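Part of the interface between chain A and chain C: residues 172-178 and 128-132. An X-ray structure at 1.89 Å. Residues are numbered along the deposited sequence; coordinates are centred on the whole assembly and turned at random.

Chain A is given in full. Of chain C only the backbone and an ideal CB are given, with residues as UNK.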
# COMPACT_ATOMS: atom_id res chain seq x y z
N LYS A 172 -11.79 0.61 -35.14
CA LYS A 172 -12.05 -0.26 -33.98
C LYS A 172 -12.72 -1.60 -34.26
O LYS A 172 -13.58 -1.69 -35.10
CB LYS A 172 -12.80 0.53 -32.87
CG LYS A 172 -11.81 1.30 -31.98
CD LYS A 172 -12.46 2.17 -30.91
CE LYS A 172 -12.53 3.59 -31.40
NZ LYS A 172 -13.70 4.23 -30.77
N SER A 173 -12.32 -2.62 -33.51
CA SER A 173 -12.80 -3.99 -33.61
C SER A 173 -13.04 -4.51 -32.22
O SER A 173 -12.23 -4.20 -31.29
CB SER A 173 -11.73 -4.88 -34.24
OG SER A 173 -11.55 -4.51 -35.57
N LEU A 174 -14.11 -5.24 -32.04
CA LEU A 174 -14.43 -5.80 -30.71
C LEU A 174 -13.39 -6.89 -30.40
O LEU A 174 -13.09 -7.71 -31.23
CB LEU A 174 -15.79 -6.39 -30.64
CG LEU A 174 -16.22 -7.11 -29.37
CD1 LEU A 174 -16.43 -6.15 -28.23
CD2 LEU A 174 -17.48 -7.95 -29.69
N PHE A 175 -12.84 -6.85 -29.21
CA PHE A 175 -11.97 -7.90 -28.73
C PHE A 175 -12.83 -8.79 -27.80
O PHE A 175 -12.81 -10.00 -27.95
CB PHE A 175 -10.75 -7.36 -27.96
CG PHE A 175 -9.83 -8.46 -27.52
CD1 PHE A 175 -8.84 -8.92 -28.35
CD2 PHE A 175 -9.96 -9.02 -26.24
CE1 PHE A 175 -8.05 -10.00 -27.97
CE2 PHE A 175 -9.15 -10.07 -25.83
CZ PHE A 175 -8.21 -10.55 -26.70
N GLY A 176 -13.62 -8.19 -26.89
CA GLY A 176 -14.40 -9.02 -26.02
C GLY A 176 -15.16 -8.24 -24.95
O GLY A 176 -15.06 -7.03 -24.88
N TYR A 177 -15.96 -8.94 -24.18
CA TYR A 177 -16.79 -8.29 -23.18
C TYR A 177 -16.36 -8.88 -21.88
O TYR A 177 -16.20 -10.11 -21.77
CB TYR A 177 -18.28 -8.53 -23.35
CG TYR A 177 -18.87 -7.94 -24.63
CD1 TYR A 177 -19.03 -6.58 -24.75
CD2 TYR A 177 -19.21 -8.72 -25.64
CE1 TYR A 177 -19.51 -6.03 -25.90
CE2 TYR A 177 -19.75 -8.19 -26.85
CZ TYR A 177 -19.90 -6.83 -26.95
OH TYR A 177 -20.43 -6.16 -28.06
N PHE A 178 -16.10 -7.99 -20.94
CA PHE A 178 -15.52 -8.44 -19.63
C PHE A 178 -16.25 -7.83 -18.46
O PHE A 178 -16.94 -6.78 -18.60
CB PHE A 178 -14.05 -7.97 -19.59
CG PHE A 178 -13.21 -8.52 -20.62
CD1 PHE A 178 -12.57 -9.77 -20.44
CD2 PHE A 178 -13.05 -7.88 -21.87
CE1 PHE A 178 -11.78 -10.29 -21.44
CE2 PHE A 178 -12.23 -8.43 -22.86
CZ PHE A 178 -11.58 -9.65 -22.61
N UNK C 128 -22.89 -4.16 -34.95
CA UNK C 128 -23.01 -5.55 -34.46
C UNK C 128 -22.07 -5.81 -33.26
O UNK C 128 -22.29 -6.75 -32.48
CB UNK C 128 -22.69 -6.53 -35.59
N UNK C 129 -21.02 -5.01 -33.22
CA UNK C 129 -19.93 -5.06 -32.24
C UNK C 129 -20.12 -3.98 -31.12
O UNK C 129 -19.21 -3.76 -30.34
CB UNK C 129 -18.59 -4.86 -32.95
N UNK C 130 -21.20 -3.21 -31.14
CA UNK C 130 -21.36 -2.13 -30.17
C UNK C 130 -22.67 -2.32 -29.41
O UNK C 130 -23.76 -2.28 -30.03
CB UNK C 130 -21.33 -0.77 -30.86
N UNK C 131 -22.60 -2.61 -28.11
CA UNK C 131 -23.83 -2.49 -27.33
C UNK C 131 -24.52 -1.13 -27.50
O UNK C 131 -23.89 -0.08 -27.44
CB UNK C 131 -23.52 -2.72 -25.85
N UNK C 132 -25.84 -1.16 -27.67
CA UNK C 132 -26.62 0.07 -27.70
C UNK C 132 -26.44 0.83 -26.39
O UNK C 132 -26.51 2.05 -26.39
CB UNK C 132 -28.10 -0.23 -27.95

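Position 128 lies at the margin of the contact. Its CA-to-CB bond runs sideways to the strand of chain A, no atom of that strand lies within 5.5 Å of the ideal CB, and phi and psi of -65° and -24° are helical. Almost any residue at ease in a helical turn would fit, small or polar ones included. The residue is Ala C128, and its part is played by the backbone: one water donates to Ala C128 O (2.8 Å from the water oxygen) and also hydrogen-bonds Tyr A177 OH (2.8 Å), joining the two chains.

Position 129 comes closest to the strand backbone, its CA 5.8 Å from the CA of Leu A174. The CA-to-CB bond points sideways, yet the ideal CB stands only 3.9 Å from Leu A174 CB, so a side chain leaving here can turn in to the strand and reach its backbone. What chain A offers is the backbone N of Leu A174, a donor, with the carbonyl O of Lys A172 a little farther on. The donor calls for a side-chain acceptor: glutamate or glutamine has the reach, and aspartate or asparagine cannot be excluded on distance, whereas alanine, with no acceptor, would leave the amide without this partner. The residue is Glu C129. With chi1 m and chi2 t it extends to the strand, and OE1 accepts a hydrogen bond from Leu A174 N at 2.7 Å, with an almost straight N-H...O angle of 176°. OE1 also packs 3.4 Å from Ser A173 CA. A carboxylate cannot donate to a carbonyl, so a water mediates, donating both to Glu C129 OE2 (2.5 Å) and to Lys A172 O (2.7 Å).

At position 130 the CA-to-CB bond points away from chain A, and phi and psi of -124° and 113° are extended. The strand imposes little here, and beta-branched or polar residues would suit the backbone. The residue is Thr C130, whose side chain makes no contact with the strand.

Position 131 has its CA-to-CB bond sideways, with Tyr A177 OH 5.1 Å from the ideal CB. A phi of -52° with psi of 136° lies in the polyproline region, and the neighbouring aromatic ring favours a compact apolar group; proline satisfies both, though valine or alanine could also be accommodated. The residue is Pro C131. Its CG lies 3.6 Å from Tyr A177 CE1, approaching the ring obliquely, and its CD lies 3.2 Å from Tyr A177 OH.

Position 132 is out of reach of the strand, and polar residues would suit it. Asp C132 is found there, hydrogen-bonded through OD1 elsewhere in the structure.

Chain C (128-132) AETPD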
# COMPACT_ATOMS: atom_id res chain seq x y z
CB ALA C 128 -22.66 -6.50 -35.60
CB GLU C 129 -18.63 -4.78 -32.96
CG GLU C 129 -18.02 -5.95 -33.73
CD GLU C 129 -16.84 -5.49 -34.59
OE1 GLU C 129 -15.67 -5.66 -34.19
OE2 GLU C 129 -17.08 -4.79 -35.64
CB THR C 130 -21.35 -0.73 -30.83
OG1 THR C 130 -20.21 -0.62 -31.68
CG2 THR C 130 -21.29 0.42 -29.78
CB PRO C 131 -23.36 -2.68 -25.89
CG PRO C 131 -22.15 -3.57 -26.04
CD PRO C 131 -21.49 -3.22 -27.32
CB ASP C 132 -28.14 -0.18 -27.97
CG ASP C 132 -28.85 -1.03 -26.89
OD1 ASP C 132 -28.22 -1.87 -26.19
OD2 ASP C 132 -30.11 -0.90 -26.80
O HOH W 1 -15.61 -2.91 -36.36
O HOH W 2 -20.89 -7.79 -30.23
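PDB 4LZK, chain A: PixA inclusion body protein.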